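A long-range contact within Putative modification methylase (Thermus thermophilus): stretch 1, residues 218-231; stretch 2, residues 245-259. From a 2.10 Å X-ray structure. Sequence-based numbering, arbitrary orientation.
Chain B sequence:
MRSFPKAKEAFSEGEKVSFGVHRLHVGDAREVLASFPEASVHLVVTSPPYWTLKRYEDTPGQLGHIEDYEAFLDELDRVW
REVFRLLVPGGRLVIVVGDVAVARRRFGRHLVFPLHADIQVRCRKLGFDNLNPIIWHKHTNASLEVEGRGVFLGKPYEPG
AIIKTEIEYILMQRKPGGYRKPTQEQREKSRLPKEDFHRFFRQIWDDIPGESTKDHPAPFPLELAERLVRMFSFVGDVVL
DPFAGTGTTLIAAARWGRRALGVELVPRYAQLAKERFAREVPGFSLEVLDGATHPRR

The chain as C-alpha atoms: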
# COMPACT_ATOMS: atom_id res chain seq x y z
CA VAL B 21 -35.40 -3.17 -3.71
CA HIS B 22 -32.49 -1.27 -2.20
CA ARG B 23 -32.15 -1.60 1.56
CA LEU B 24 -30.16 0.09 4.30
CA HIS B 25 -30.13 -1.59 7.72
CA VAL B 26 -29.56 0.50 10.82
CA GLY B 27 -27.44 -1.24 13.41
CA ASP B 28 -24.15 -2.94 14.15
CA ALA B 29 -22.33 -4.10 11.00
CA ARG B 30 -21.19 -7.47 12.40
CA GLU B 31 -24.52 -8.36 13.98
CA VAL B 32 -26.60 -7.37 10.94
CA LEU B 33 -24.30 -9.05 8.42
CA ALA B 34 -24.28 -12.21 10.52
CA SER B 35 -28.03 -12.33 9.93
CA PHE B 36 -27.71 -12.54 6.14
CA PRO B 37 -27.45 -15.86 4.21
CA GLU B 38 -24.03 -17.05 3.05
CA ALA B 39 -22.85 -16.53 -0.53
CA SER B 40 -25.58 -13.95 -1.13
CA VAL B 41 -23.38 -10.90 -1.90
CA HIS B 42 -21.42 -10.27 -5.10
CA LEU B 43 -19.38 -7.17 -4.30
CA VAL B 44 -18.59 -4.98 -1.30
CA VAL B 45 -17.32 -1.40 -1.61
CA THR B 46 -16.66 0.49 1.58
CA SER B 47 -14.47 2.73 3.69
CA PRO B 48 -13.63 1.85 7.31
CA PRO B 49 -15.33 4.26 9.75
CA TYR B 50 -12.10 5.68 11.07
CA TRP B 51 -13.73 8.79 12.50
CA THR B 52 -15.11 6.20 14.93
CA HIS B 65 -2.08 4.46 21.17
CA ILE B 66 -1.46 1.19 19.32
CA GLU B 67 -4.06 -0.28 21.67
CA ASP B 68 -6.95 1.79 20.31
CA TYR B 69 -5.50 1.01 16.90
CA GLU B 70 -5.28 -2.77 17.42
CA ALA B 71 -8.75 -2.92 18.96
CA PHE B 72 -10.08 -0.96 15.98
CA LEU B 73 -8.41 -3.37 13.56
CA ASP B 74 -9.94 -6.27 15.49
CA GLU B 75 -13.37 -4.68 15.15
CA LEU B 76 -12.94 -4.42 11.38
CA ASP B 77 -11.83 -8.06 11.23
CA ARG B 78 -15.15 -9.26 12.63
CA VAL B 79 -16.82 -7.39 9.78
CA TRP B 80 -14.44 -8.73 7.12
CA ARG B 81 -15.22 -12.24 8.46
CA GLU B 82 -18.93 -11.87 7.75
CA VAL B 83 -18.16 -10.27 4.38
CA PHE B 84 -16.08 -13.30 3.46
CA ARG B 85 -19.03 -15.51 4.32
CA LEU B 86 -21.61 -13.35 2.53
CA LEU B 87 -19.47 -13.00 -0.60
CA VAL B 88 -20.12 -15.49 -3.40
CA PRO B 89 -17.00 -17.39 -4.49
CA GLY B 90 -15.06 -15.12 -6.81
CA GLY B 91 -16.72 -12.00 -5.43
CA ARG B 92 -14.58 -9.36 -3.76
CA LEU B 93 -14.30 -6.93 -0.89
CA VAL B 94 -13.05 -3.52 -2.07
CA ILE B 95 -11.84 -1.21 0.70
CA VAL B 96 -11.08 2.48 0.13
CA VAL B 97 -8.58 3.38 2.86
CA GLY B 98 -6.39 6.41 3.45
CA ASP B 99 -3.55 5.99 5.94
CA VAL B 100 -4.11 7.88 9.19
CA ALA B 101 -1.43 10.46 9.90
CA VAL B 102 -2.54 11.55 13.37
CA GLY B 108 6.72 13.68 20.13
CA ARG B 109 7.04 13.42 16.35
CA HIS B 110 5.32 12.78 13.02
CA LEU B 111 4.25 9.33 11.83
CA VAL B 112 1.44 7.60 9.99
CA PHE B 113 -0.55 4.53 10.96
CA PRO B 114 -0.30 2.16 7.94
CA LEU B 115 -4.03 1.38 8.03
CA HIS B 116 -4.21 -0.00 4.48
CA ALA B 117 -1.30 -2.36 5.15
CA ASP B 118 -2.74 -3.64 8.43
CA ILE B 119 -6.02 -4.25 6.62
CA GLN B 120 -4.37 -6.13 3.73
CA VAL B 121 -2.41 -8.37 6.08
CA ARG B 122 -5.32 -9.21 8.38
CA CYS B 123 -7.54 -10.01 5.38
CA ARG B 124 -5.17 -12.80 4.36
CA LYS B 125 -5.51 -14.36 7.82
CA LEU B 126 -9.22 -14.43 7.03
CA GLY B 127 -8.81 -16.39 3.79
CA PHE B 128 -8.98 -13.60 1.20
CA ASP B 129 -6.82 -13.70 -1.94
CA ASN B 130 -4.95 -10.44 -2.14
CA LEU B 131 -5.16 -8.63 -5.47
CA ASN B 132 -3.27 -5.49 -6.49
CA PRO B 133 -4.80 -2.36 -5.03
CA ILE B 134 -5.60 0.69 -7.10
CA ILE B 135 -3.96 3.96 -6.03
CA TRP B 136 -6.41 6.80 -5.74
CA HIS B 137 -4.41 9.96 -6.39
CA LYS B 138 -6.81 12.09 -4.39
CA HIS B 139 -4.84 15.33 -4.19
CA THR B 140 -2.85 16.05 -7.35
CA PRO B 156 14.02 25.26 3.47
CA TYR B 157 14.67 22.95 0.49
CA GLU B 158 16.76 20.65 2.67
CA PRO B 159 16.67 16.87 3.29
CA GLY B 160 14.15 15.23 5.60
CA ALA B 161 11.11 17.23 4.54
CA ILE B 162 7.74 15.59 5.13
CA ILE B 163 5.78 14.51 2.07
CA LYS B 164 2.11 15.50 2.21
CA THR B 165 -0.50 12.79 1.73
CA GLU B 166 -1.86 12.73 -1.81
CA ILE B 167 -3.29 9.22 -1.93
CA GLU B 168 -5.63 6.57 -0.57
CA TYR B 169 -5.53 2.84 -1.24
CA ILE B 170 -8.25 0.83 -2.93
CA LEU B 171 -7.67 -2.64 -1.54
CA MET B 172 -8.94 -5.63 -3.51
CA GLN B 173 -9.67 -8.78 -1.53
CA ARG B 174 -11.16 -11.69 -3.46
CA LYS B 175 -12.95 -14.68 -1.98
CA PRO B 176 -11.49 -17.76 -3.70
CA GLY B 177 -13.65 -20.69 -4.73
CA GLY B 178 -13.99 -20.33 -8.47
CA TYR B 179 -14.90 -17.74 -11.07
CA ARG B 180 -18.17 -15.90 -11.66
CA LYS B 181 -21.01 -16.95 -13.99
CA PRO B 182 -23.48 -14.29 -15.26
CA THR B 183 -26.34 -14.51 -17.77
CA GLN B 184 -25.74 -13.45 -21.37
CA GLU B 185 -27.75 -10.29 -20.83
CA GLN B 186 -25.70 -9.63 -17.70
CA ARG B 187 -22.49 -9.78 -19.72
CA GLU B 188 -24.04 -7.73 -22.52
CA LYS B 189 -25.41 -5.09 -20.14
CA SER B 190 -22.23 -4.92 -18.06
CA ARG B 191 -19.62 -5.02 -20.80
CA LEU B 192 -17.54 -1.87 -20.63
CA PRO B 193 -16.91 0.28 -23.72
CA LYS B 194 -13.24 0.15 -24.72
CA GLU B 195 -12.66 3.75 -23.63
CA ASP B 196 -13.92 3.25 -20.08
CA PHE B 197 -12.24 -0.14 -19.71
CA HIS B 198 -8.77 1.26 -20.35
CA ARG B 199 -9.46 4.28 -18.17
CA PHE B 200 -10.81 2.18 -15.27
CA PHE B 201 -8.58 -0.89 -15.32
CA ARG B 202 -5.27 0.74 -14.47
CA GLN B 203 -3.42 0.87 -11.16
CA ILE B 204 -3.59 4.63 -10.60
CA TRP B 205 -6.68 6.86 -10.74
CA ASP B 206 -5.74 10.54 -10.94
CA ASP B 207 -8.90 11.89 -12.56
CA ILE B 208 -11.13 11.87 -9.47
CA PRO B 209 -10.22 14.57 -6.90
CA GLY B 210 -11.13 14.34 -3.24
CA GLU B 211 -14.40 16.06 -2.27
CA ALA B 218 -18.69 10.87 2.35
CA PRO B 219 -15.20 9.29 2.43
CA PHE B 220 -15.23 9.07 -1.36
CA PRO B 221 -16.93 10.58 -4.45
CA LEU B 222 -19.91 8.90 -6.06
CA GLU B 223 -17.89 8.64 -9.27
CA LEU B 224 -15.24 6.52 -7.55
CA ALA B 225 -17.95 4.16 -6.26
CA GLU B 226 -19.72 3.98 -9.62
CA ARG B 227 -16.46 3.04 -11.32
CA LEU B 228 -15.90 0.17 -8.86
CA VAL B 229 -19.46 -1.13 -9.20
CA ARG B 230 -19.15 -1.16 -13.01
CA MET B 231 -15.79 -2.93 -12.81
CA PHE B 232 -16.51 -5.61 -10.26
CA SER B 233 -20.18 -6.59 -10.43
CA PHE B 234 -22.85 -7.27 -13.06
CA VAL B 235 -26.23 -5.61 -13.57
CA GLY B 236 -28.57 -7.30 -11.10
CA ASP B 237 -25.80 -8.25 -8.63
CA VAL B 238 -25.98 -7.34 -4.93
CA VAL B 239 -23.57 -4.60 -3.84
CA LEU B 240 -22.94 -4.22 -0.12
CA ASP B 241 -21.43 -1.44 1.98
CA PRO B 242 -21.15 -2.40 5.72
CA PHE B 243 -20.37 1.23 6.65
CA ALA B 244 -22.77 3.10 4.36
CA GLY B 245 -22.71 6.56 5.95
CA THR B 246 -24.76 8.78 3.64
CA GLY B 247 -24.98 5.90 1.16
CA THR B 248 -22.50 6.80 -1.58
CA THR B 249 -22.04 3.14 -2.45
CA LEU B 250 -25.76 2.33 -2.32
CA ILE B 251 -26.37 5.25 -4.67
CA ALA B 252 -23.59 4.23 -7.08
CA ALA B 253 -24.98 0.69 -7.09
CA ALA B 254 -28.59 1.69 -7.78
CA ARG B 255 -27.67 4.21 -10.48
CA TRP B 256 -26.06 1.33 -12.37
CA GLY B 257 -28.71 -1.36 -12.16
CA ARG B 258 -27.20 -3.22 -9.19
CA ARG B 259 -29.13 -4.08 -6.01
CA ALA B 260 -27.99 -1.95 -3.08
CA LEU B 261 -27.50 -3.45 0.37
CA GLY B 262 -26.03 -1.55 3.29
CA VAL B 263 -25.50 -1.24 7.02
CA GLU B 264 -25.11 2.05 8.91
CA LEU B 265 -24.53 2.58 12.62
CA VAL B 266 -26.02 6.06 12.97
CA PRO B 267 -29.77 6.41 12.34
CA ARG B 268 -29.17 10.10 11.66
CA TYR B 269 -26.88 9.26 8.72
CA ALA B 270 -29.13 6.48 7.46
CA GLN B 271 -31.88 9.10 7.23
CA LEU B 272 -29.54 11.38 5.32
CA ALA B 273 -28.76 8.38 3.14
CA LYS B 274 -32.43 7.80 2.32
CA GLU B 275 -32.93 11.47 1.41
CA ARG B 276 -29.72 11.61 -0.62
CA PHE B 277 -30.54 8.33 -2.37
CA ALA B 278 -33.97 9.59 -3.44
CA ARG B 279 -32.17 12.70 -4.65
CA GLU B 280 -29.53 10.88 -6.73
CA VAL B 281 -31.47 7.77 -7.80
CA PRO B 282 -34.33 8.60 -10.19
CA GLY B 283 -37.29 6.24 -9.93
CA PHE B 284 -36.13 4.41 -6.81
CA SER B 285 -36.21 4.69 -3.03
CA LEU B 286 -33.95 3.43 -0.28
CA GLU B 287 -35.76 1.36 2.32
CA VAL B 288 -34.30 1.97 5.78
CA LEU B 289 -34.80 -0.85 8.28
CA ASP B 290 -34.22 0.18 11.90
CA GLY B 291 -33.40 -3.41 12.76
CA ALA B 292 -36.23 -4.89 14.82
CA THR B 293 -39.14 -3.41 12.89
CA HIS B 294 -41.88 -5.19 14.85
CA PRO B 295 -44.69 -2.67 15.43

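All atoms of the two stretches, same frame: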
# COMPACT_ATOMS: atom_id res chain seq x y z
N ALA B 218 -19.01 12.09 3.08
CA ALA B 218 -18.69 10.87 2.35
C ALA B 218 -17.18 10.73 2.23
O ALA B 218 -16.48 11.69 1.89
CB ALA B 218 -19.33 10.92 0.97
N PRO B 219 -16.65 9.53 2.52
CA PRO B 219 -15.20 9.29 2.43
C PRO B 219 -14.69 9.23 0.99
O PRO B 219 -13.49 9.28 0.75
CB PRO B 219 -15.02 7.97 3.19
CG PRO B 219 -16.30 7.27 2.91
CD PRO B 219 -17.34 8.36 3.08
N PHE B 220 -15.62 9.11 0.04
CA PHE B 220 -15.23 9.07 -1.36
C PHE B 220 -16.35 9.51 -2.29
O PHE B 220 -17.53 9.35 -1.99
CB PHE B 220 -14.69 7.67 -1.74
CG PHE B 220 -15.64 6.55 -1.45
CD1 PHE B 220 -16.76 6.33 -2.23
CD2 PHE B 220 -15.38 5.67 -0.40
CE1 PHE B 220 -17.63 5.27 -1.97
CE2 PHE B 220 -16.24 4.60 -0.13
CZ PHE B 220 -17.37 4.40 -0.92
N PRO B 221 -15.98 10.10 -3.44
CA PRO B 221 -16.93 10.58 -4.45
C PRO B 221 -17.79 9.47 -5.03
O PRO B 221 -17.38 8.30 -5.10
CB PRO B 221 -16.03 11.19 -5.51
CG PRO B 221 -14.84 11.64 -4.74
CD PRO B 221 -14.61 10.47 -3.82
N LEU B 222 -18.99 9.84 -5.46
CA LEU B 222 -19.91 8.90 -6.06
C LEU B 222 -19.22 8.28 -7.28
O LEU B 222 -19.26 7.06 -7.49
CB LEU B 222 -21.18 9.62 -6.51
CG LEU B 222 -22.51 8.88 -6.47
CD1 LEU B 222 -23.44 9.53 -7.49
CD2 LEU B 222 -22.34 7.40 -6.79
N GLU B 223 -18.56 9.11 -8.07
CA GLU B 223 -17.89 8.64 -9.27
C GLU B 223 -16.91 7.50 -9.01
O GLU B 223 -16.80 6.57 -9.82
CB GLU B 223 -17.16 9.79 -9.97
CG GLU B 223 -16.29 9.31 -11.11
CD GLU B 223 -15.83 10.44 -12.00
OE1 GLU B 223 -15.39 11.49 -11.47
OE2 GLU B 223 -15.89 10.27 -13.24
N LEU B 224 -16.20 7.56 -7.90
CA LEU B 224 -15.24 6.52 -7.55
C LEU B 224 -16.01 5.23 -7.25
O LEU B 224 -15.59 4.13 -7.61
CB LEU B 224 -14.41 6.96 -6.35
CG LEU B 224 -13.23 6.10 -5.89
CD1 LEU B 224 -12.33 6.91 -4.99
CD2 LEU B 224 -13.72 4.87 -5.15
N ALA B 225 -17.15 5.35 -6.58
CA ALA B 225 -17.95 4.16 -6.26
C ALA B 225 -18.58 3.59 -7.53
O ALA B 225 -18.61 2.37 -7.73
CB ALA B 225 -19.03 4.51 -5.24
N GLU B 226 -19.09 4.46 -8.40
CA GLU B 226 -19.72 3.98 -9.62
C GLU B 226 -18.74 3.21 -10.49
O GLU B 226 -19.09 2.22 -11.10
CB GLU B 226 -20.32 5.14 -10.42
CG GLU B 226 -21.46 5.82 -9.71
CD GLU B 226 -21.98 7.02 -10.47
OE1 GLU B 226 -21.15 7.85 -10.89
OE2 GLU B 226 -23.21 7.14 -10.63
N ARG B 227 -17.50 3.69 -10.53
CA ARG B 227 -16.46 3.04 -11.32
C ARG B 227 -16.21 1.62 -10.78
O ARG B 227 -16.10 0.67 -11.55
CB ARG B 227 -15.19 3.89 -11.26
CG ARG B 227 -14.11 3.53 -12.25
CD ARG B 227 -12.99 4.59 -12.26
NE ARG B 227 -13.37 5.83 -12.92
CZ ARG B 227 -12.53 6.83 -13.21
NH1 ARG B 227 -11.24 6.74 -12.88
NH2 ARG B 227 -12.96 7.90 -13.86
N LEU B 228 -16.15 1.48 -9.46
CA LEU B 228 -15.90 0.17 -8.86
C LEU B 228 -17.07 -0.79 -9.12
O LEU B 228 -16.85 -1.95 -9.49
CB LEU B 228 -15.65 0.33 -7.35
CG LEU B 228 -14.34 1.08 -7.05
CD1 LEU B 228 -14.26 1.46 -5.56
CD2 LEU B 228 -13.15 0.19 -7.46
N VAL B 229 -18.29 -0.30 -8.95
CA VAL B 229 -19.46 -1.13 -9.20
C VAL B 229 -19.42 -1.66 -10.64
O VAL B 229 -19.59 -2.86 -10.88
CB VAL B 229 -20.78 -0.34 -8.99
CG1 VAL B 229 -21.97 -1.17 -9.47
CG2 VAL B 229 -20.95 -0.00 -7.52
N ARG B 230 -19.19 -0.77 -11.60
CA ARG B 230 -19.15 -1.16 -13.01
C ARG B 230 -18.03 -2.14 -13.33
O ARG B 230 -18.17 -2.96 -14.24
CB ARG B 230 -19.00 0.07 -13.90
CG ARG B 230 -20.14 1.08 -13.74
CD ARG B 230 -19.96 2.23 -14.70
NE ARG B 230 -19.94 1.75 -16.08
CZ ARG B 230 -19.55 2.49 -17.12
NH1 ARG B 230 -19.14 3.74 -16.92
NH2 ARG B 230 -19.57 1.97 -18.34
N MET B 231 -16.94 -2.06 -12.58
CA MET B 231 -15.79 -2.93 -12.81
C MET B 231 -15.86 -4.29 -12.13
O MET B 231 -15.32 -5.26 -12.64
CB MET B 231 -14.50 -2.26 -12.34
CG MET B 231 -14.10 -1.00 -13.06
SD MET B 231 -12.79 -0.20 -12.09
CE MET B 231 -11.38 -1.39 -12.33
N GLY B 245 -22.71 5.12 5.77
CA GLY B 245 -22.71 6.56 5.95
C GLY B 245 -23.90 7.15 5.20
O GLY B 245 -25.02 6.65 5.34
N THR B 246 -23.67 8.18 4.38
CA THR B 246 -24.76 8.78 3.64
C THR B 246 -25.16 7.99 2.40
O THR B 246 -25.94 8.47 1.57
CB THR B 246 -24.46 10.22 3.24
OG1 THR B 246 -23.17 10.29 2.62
CG2 THR B 246 -24.51 11.13 4.46
N GLY B 247 -24.62 6.78 2.27
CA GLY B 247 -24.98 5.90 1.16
C GLY B 247 -24.37 6.04 -0.22
O GLY B 247 -24.97 5.61 -1.20
N THR B 248 -23.17 6.62 -0.30
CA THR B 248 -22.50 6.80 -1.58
C THR B 248 -22.51 5.51 -2.39
O THR B 248 -22.90 5.50 -3.56
CB THR B 248 -21.04 7.23 -1.38
OG1 THR B 248 -21.00 8.36 -0.50
CG2 THR B 248 -20.40 7.62 -2.71
N THR B 249 -22.10 4.42 -1.76
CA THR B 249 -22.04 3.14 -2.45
C THR B 249 -23.40 2.61 -2.87
O THR B 249 -23.55 2.03 -3.94
CB THR B 249 -21.33 2.09 -1.60
OG1 THR B 249 -20.04 2.58 -1.22
CG2 THR B 249 -21.18 0.79 -2.38
N LEU B 250 -24.40 2.78 -2.01
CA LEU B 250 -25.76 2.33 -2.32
C LEU B 250 -26.24 3.09 -3.55
O LEU B 250 -26.83 2.53 -4.45
CB LEU B 250 -26.69 2.62 -1.13
CG LEU B 250 -26.76 1.68 0.09
CD1 LEU B 250 -25.54 0.80 0.20
CD2 LEU B 250 -26.94 2.52 1.34
N ILE B 251 -25.97 4.39 -3.56
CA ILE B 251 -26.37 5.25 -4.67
C ILE B 251 -25.68 4.85 -5.97
O ILE B 251 -26.33 4.73 -7.01
CB ILE B 251 -26.05 6.72 -4.34
CG1 ILE B 251 -26.94 7.17 -3.18
CG2 ILE B 251 -26.24 7.60 -5.56
CD1 ILE B 251 -26.63 8.57 -2.68
N ALA B 252 -24.37 4.63 -5.91
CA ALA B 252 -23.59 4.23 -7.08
C ALA B 252 -24.13 2.91 -7.61
O ALA B 252 -24.27 2.72 -8.81
CB ALA B 252 -22.12 4.07 -6.71
N ALA B 253 -24.45 1.99 -6.70
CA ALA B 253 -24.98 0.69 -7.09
C ALA B 253 -26.33 0.82 -7.81
O ALA B 253 -26.51 0.30 -8.92
CB ALA B 253 -25.13 -0.19 -5.86
N ALA B 254 -27.27 1.52 -7.19
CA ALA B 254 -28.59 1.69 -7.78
C ALA B 254 -28.58 2.44 -9.11
O ALA B 254 -29.35 2.12 -10.01
CB ALA B 254 -29.50 2.38 -6.79
N ARG B 255 -27.72 3.44 -9.24
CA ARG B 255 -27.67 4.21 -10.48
C ARG B 255 -27.22 3.34 -11.64
O ARG B 255 -27.49 3.66 -12.79
CB ARG B 255 -26.74 5.41 -10.35
CG ARG B 255 -27.26 6.52 -9.45
CD ARG B 255 -26.14 7.51 -9.15
NE ARG B 255 -25.64 8.17 -10.34
CZ ARG B 255 -26.24 9.20 -10.93
NH1 ARG B 255 -25.73 9.75 -12.02
NH2 ARG B 255 -27.37 9.67 -10.41
N TRP B 256 -26.54 2.24 -11.33
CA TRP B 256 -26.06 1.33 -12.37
C TRP B 256 -26.73 -0.03 -12.46
O TRP B 256 -26.13 -1.00 -12.90
CB TRP B 256 -24.54 1.17 -12.25
CG TRP B 256 -23.86 2.40 -12.70
CD1 TRP B 256 -23.61 3.51 -11.95
CD2 TRP B 256 -23.54 2.74 -14.05
NE1 TRP B 256 -23.17 4.53 -12.76
CE2 TRP B 256 -23.12 4.09 -14.05
CE3 TRP B 256 -23.58 2.04 -15.26
CZ2 TRP B 256 -22.75 4.75 -15.22
CZ3 TRP B 256 -23.20 2.70 -16.42
CH2 TRP B 256 -22.79 4.04 -16.39
N GLY B 257 -28.00 -0.10 -12.06
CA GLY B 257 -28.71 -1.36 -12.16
C GLY B 257 -28.26 -2.50 -11.26
O GLY B 257 -28.49 -3.66 -11.59
N ARG B 258 -27.60 -2.19 -10.15
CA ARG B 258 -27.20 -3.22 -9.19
C ARG B 258 -28.10 -3.06 -7.97
O ARG B 258 -28.61 -1.96 -7.73
CB ARG B 258 -25.74 -3.05 -8.76
CG ARG B 258 -24.72 -3.70 -9.67
CD ARG B 258 -24.63 -2.98 -11.00
NE ARG B 258 -23.47 -3.44 -11.76
CZ ARG B 258 -23.21 -3.08 -13.01
NH1 ARG B 258 -24.04 -2.25 -13.64
NH2 ARG B 258 -22.13 -3.53 -13.62
N ARG B 259 -28.30 -4.13 -7.22
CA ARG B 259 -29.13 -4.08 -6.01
C ARG B 259 -28.29 -3.58 -4.83
O ARG B 259 -27.25 -4.16 -4.51
CB ARG B 259 -29.69 -5.47 -5.71
CG ARG B 259 -30.49 -6.07 -6.87
CD ARG B 259 -30.65 -7.58 -6.73
NE ARG B 259 -31.61 -7.96 -5.71
CZ ARG B 259 -31.75 -9.19 -5.23
NH1 ARG B 259 -30.98 -10.18 -5.67
NH2 ARG B 259 -32.67 -9.44 -4.30
O HOH W 1 -20.01 11.03 -2.06
O HOH W 2 -20.29 -2.96 -15.83

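The strongest polar link between the stretches is the salt bridge of Glu226 with Arg255. Arg255 NE donates to Glu226 OE2 across 2.7 Å with an N-H...O angle of 152°, and the carboxylate oxygen lies near the guanidinium plane, where the N-H bonds point. The same oxygen accepts a weak hydrogen bond from Trp256 NE1 (3.4 Å from Glu226 OE2, 144°), so one acceptor ties helix 222-231 to two consecutive residues of the other stretch, Arg255 and Trp256.

Trp256 also offers a ring face to Arg230. The guanidinium lies flat on the indole, with planes 2° apart and centres 4.2 Å apart. The cation is off-centre over the six-membered ring, 35° from its normal, whereas Arg230 CD sits 3.5 Å from that ring's centroid and 3° off the normal, a CH-pi contact. Nearby, one water donates to Arg230 O (2.6 Å from the water oxygen) and accepts from Arg258 NH2 (2.9 Å). Arg258 is further steadied by NH1 donating to Trp256 O at 2.5 Å. A second water joins Phe220 O (3.0 Å) to Thr248 OG1 (3.2 Å).

Helices 222-231 and 248-255 cross at -52° with their axes only 8.3 Å apart. The backbones come nearest at Glu226 and Ala252, whose CA atoms are 4.6 Å apart; the small residues here are the alanines, with Ala225 CB 3.5 Å from Ala252 CB. Ala252 is a knob among Leu222, Ala225, Glu226 and Val229. Reciprocally, Leu222 sits among Thr248, Ile251, Ala252 and Arg255, its CD2 3.3 Å from Ala252 CB and its CD1 3.9 Å from Ile251 CG2.

Toward the N-terminal ends, Thr248 CG2 packs 3.6 Å from Leu222 CA, while Thr249 OG1 meets the Phe220 ring edge, 3.2 Å from CZ. The whole contact buries 765 Å², summed over both sides.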